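Transcriptional repressor, TetR family (Thermus thermophilus, PDB 3ANP) represses genes of fatty acid degradation as a TetR-family regulator that binds acyl-CoA, probably releasing its DNA operator when that ligand is bound. Local coordinates at residues Val41-Gly44 against Thr45-Tyr49; Tyr50-Lys53 against Glu54-Leu57. All coordinates share one frame; numbering follows the deposited sequence.

Contact 1 of 2, residues Val41-Gly44 against Thr45-Tyr49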
loop_
_atom_site.group_PDB
_atom_site.type_symbol
_atom_site.label_atom_id
_atom_site.label_comp_id
_atom_site.label_asym_id
_atom_site.label_seq_id
_atom_site.Cartn_x
_atom_site.Cartn_y
_atom_site.Cartn_z
ATOM N N VAL A 41 25.639 26.274 7.208
ATOM C CA VAL A 41 25.974 26.153 5.788
ATOM C C VAL A 41 24.974 27.042 5.067
ATOM O O VAL A 41 24.032 27.523 5.682
ATOM C CB VAL A 41 25.846 24.695 5.267
ATOM C CG1 VAL A 41 26.859 23.796 5.995
ATOM C CG2 VAL A 41 24.415 24.176 5.466
ATOM N N SER A 42 25.173 27.286 3.777
ATOM C CA SER A 42 24.219 28.122 3.043
ATOM C C SER A 42 23.019 27.271 2.637
ATOM O O SER A 42 23.093 26.046 2.646
ATOM C CB SER A 42 24.861 28.686 1.772
ATOM O OG SER A 42 25.092 27.643 0.842
ATOM N N ARG A 43 21.922 27.929 2.271
ATOM C CA ARG A 43 20.725 27.228 1.834
ATOM C C ARG A 43 21.097 26.414 0.597
ATOM O O ARG A 43 20.646 25.276 0.417
ATOM C CB ARG A 43 19.620 28.241 1.501
ATOM C CG ARG A 43 18.334 27.615 0.953
ATOM C CD ARG A 43 17.364 28.676 0.463
ATOM N NE ARG A 43 16.225 28.079 -0.241
ATOM C CZ ARG A 43 15.084 27.721 0.345
ATOM N NH1 ARG A 43 14.919 27.905 1.646
ATOM N NH2 ARG A 43 14.102 27.177 -0.370
ATOM N N GLY A 44 21.943 26.997 -0.250
ATOM C CA GLY A 44 22.380 26.303 -1.448
ATOM C C GLY A 44 23.155 25.030 -1.136
ATOM O O GLY A 44 23.026 24.024 -1.831
ATOM N N THR A 45 23.971 25.067 -0.089
ATOM C CA THR A 45 24.762 23.898 0.302
ATOM C C THR A 45 23.856 22.793 0.866
ATOM O O THR A 45 24.079 21.607 0.628
ATOM C CB THR A 45 25.832 24.296 1.345
ATOM O OG1 THR A 45 26.803 25.123 0.710
ATOM C CG2 THR A 45 26.527 23.065 1.936
ATOM N N PHE A 46 22.831 23.184 1.607
ATOM C CA PHE A 46 21.905 22.198 2.140
ATOM C C PHE A 46 21.311 21.399 0.975
ATOM O O PHE A 46 21.241 20.177 1.035
ATOM C CB PHE A 46 20.753 22.855 2.893
ATOM C CG PHE A 46 19.599 21.919 3.124
ATOM C CD1 PHE A 46 19.667 20.947 4.124
ATOM C CD2 PHE A 46 18.494 21.931 2.271
ATOM C CE1 PHE A 46 18.655 19.993 4.266
ATOM C CE2 PHE A 46 17.480 20.983 2.400
ATOM C CZ PHE A 46 17.560 20.011 3.396
ATOM N N PHE A 47 20.874 22.088 -0.079
ATOM C CA PHE A 47 20.288 21.385 -1.220
ATOM C C PHE A 47 21.275 20.535 -1.997
ATOM O O PHE A 47 20.883 19.560 -2.653
ATOM C CB PHE A 47 19.566 22.368 -2.156
ATOM C CG PHE A 47 18.240 22.827 -1.620
ATOM C CD1 PHE A 47 17.225 21.897 -1.359
ATOM C CD2 PHE A 47 18.012 24.174 -1.334
ATOM C CE1 PHE A 47 15.999 22.303 -0.818
ATOM C CE2 PHE A 47 16.789 24.593 -0.792
ATOM C CZ PHE A 47 15.783 23.655 -0.535
ATOM N N ASN A 48 22.556 20.884 -1.926
ATOM C CA ASN A 48 23.563 20.091 -2.613
ATOM C C ASN A 48 23.660 18.732 -1.945
ATOM O O ASN A 48 23.895 17.724 -2.606
ATOM C CB ASN A 48 24.940 20.778 -2.584
ATOM C CG ASN A 48 25.004 21.977 -3.503
ATOM O OD1 ASN A 48 24.372 21.987 -4.557
ATOM N ND2 ASN A 48 25.778 22.984 -3.122
ATOM N N TYR A 49 23.459 18.702 -0.632
ATOM C CA TYR A 49 23.535 17.443 0.112
ATOM C C TYR A 49 22.210 16.679 0.148
ATOM O O TYR A 49 22.200 15.448 0.069
ATOM C CB TYR A 49 24.024 17.719 1.537
ATOM C CG TYR A 49 25.527 17.942 1.589
ATOM C CD1 TYR A 49 26.397 16.882 1.857
ATOM C CD2 TYR A 49 26.077 19.194 1.302
ATOM C CE1 TYR A 49 27.784 17.055 1.835
ATOM C CE2 TYR A 49 27.460 19.385 1.282
ATOM C CZ TYR A 49 28.304 18.308 1.550
ATOM O OH TYR A 49 29.662 18.477 1.534
HETATM O O HOH W 1 27.752 26.650 2.495
#

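Contact 2 of 2, residues Tyr50-Lys53 against Glu54-Leu57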
loop_
_atom_site.group_PDB
_atom_site.type_symbol
_atom_site.label_atom_id
_atom_site.label_comp_id
_atom_site.label_asym_id
_atom_site.label_seq_id
_atom_site.Cartn_x
_atom_site.Cartn_y
_atom_site.Cartn_z
ATOM N N TYR A 50 21.110 17.425 0.262
ATOM C CA TYR A 50 19.744 16.889 0.314
ATOM C C TYR A 50 18.877 17.753 -0.613
ATOM O O TYR A 50 18.408 18.817 -0.222
ATOM C CB TYR A 50 19.219 16.957 1.761
ATOM C CG TYR A 50 19.935 15.993 2.696
ATOM C CD1 TYR A 50 19.655 14.619 2.658
ATOM C CD2 TYR A 50 20.918 16.445 3.585
ATOM C CE1 TYR A 50 20.331 13.719 3.467
ATOM C CE2 TYR A 50 21.602 15.543 4.411
ATOM C CZ TYR A 50 21.306 14.184 4.341
ATOM O OH TYR A 50 21.993 13.274 5.114
ATOM N N PRO A 51 18.668 17.303 -1.858
ATOM C CA PRO A 51 17.880 17.998 -2.885
ATOM C C PRO A 51 16.458 18.349 -2.485
ATOM O O PRO A 51 15.861 19.267 -3.043
ATOM C CB PRO A 51 17.925 17.033 -4.072
ATOM C CG PRO A 51 19.190 16.285 -3.863
ATOM C CD PRO A 51 19.185 16.029 -2.382
ATOM N N TYR A 52 15.903 17.602 -1.539
ATOM C CA TYR A 52 14.560 17.875 -1.037
ATOM C C TYR A 52 14.541 17.395 0.411
ATOM O O TYR A 52 15.287 16.482 0.761
ATOM C CB TYR A 52 13.480 17.180 -1.907
ATOM C CG TYR A 52 13.764 15.741 -2.289
ATOM C CD1 TYR A 52 13.251 14.677 -1.540
ATOM C CD2 TYR A 52 14.544 15.445 -3.408
ATOM C CE1 TYR A 52 13.505 13.344 -1.900
ATOM C CE2 TYR A 52 14.813 14.135 -3.767
ATOM C CZ TYR A 52 14.292 13.086 -3.011
ATOM O OH TYR A 52 14.584 11.795 -3.368
ATOM N N LYS A 53 13.722 18.028 1.251
ATOM C CA LYS A 53 13.659 17.693 2.684
ATOM C C LYS A 53 13.450 16.208 3.005
ATOM O O LYS A 53 14.014 15.697 3.986
ATOM C CB LYS A 53 12.570 18.519 3.379
ATOM C CG LYS A 53 12.908 20.006 3.603
ATOM C CD LYS A 53 11.662 20.815 3.990
ATOM C CE LYS A 53 10.925 20.196 5.189
ATOM N NZ LYS A 53 9.635 20.916 5.481
ATOM N N GLU A 54 12.652 15.514 2.189
ATOM C CA GLU A 54 12.376 14.095 2.428
ATOM C C GLU A 54 13.610 13.213 2.292
ATOM O O GLU A 54 13.656 12.100 2.832
ATOM C CB GLU A 54 11.290 13.581 1.471
ATOM C CG GLU A 54 9.891 14.091 1.755
ATOM C CD GLU A 54 9.686 15.542 1.364
ATOM O OE1 GLU A 54 10.531 16.109 0.638
ATOM O OE2 GLU A 54 8.664 16.114 1.780
ATOM N N ALA A 55 14.604 13.687 1.546
ATOM C CA ALA A 55 15.814 12.905 1.374
ATOM C C ALA A 55 16.475 12.726 2.751
ATOM O O ALA A 55 17.167 11.739 2.986
ATOM C CB ALA A 55 16.778 13.602 0.383
ATOM N N VAL A 56 16.267 13.677 3.657
ATOM C CA VAL A 56 16.834 13.539 5.005
ATOM C C VAL A 56 16.128 12.367 5.695
ATOM O O VAL A 56 16.775 11.492 6.281
ATOM C CB VAL A 56 16.632 14.823 5.871
ATOM C CG1 VAL A 56 17.096 14.560 7.301
ATOM C CG2 VAL A 56 17.431 16.005 5.282
ATOM N N LEU A 57 14.799 12.343 5.621
ATOM C CA LEU A 57 14.037 11.266 6.252
ATOM C C LEU A 57 14.398 9.901 5.657
ATOM O O LEU A 57 14.438 8.900 6.369
ATOM C CB LEU A 57 12.533 11.525 6.108
ATOM C CG LEU A 57 12.008 12.842 6.688
ATOM C CD1 LEU A 57 10.527 12.992 6.324
ATOM C CD2 LEU A 57 12.202 12.875 8.219
#

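Contact 1 of 2, residues Val41-Gly44 against Thr45-Tyr49
Ser42 closes the amino end of helix 43-49 by accepting the backbone N-H of Thr45, three residues on, on its side-chain oxygen. Ser42 OG lies 3.0 Å from Thr45 N with an N-H...O angle of 148°, the classic N-cap bond; chi1 of 69°, which sets OG between the backbone N and the carbonyl carbon, turns the hydroxyl back over the helix end. The same Thr45 amide has a second, weak bond to the Ser42 carbonyl, whose main donor is Phe46 N at 3.1 Å. One water bridges the cap: it accepts from Ser42 N at 2.9 Å and also bonds Thr45 OG1. From there the ordinary helical ladder takes over, Phe47 N giving to Arg43 O and Asn48 N to Gly44 O.

The side chains add one apolar touch and one between a guanidinium and a ring. Thr45 CG2 stands anti to its backbone N, which sends the methyl to Val41 CB at 3.8 Å while the hydroxyl stays on the water side. Arg43, extended along the Phe47 side chain, brings NE to within 3.6 Å of Phe47 CE2; that carbon lies over one guanidinium face, with the two planes 65° apart, so the ring presents its edge to the guanidinium face. The polar end of Arg43 is engaged elsewhere, NH1 bonding Thr33 OG1 on helix 32-39. Helix 43-49 is the second helix of the predicted helix-turn-helix, the recognition helix in TetR relatives, and the chemistry implies a helix start at which the Thr45 amide is met by the serine hydroxyl and the Ser42 amide by water.

Contact 2 of 2, residues Tyr50-Lys53 against Glu54-Leu57
Tyr50 and Val56 carry the first of two CH-pi contacts that join the turn 50-53 to the start of the next helix. Val56 CG2 sits over one face of the Tyr50 ring, 3.8 Å from its centroid and 18° off the normal, displaced toward CG. Ala55 CB serves two rings at once: it meets the edge of Tyr50 at CD1, 3.8 Å away, and covers a face of Tyr52 at 4.2 Å from the centroid. The Tyr52 ring can lie alongside the helix start because chi1 of 45° folds it back over its own backbone; Glu54 CB then touches its edge, CD1 being 3.8 Å distant.

Two backbone hydrogen bonds link the turn to the helix. Ala55 N gives to Tyr52 O and Val56 N to Lys53 O, each 3.0 Å long, both spanning three residues, as in a tight turn.

The polar ends of Tyr50 and Lys53 find partners beyond the two segments. Tyr50 OH bonds Asp59 OD2 on helix 54-77, about one turn beyond Val56, while Lys53 NZ gives to the carbonyls of Phe27 and Thr30. With the ring cut back to an alanine here, Val56 CG2 is likely to lose the face it lies on and Asp59 its phenolic partner.

Around the turn, helix 3-25 packs on Tyr50 and Val56 through Phe15, and helix 101-110 reaches Tyr52 and Glu54 through Glu110, placing the junction between the DNA-binding helices and the ligand-binding body.

Contact 1 lies at the surface and contact 2 is partly buried, nearer the centre of the chain, yet they follow each other along it and both belong to the amino-terminal TetR region. The first caps and continues into the short helix 43-49; the second covers the turn that leads from it into helix 54-77. Their chemistry differs accordingly: a water and a serine hydroxyl meet the exposed helix end in contact 1, whereas methyl groups laid on tyrosine rings dominate contact 2. The two meet where Phe46 CE1 approaches Val56 CG2 at 4.3 Å, and both pack against helix 3-25, which is thus shared by them.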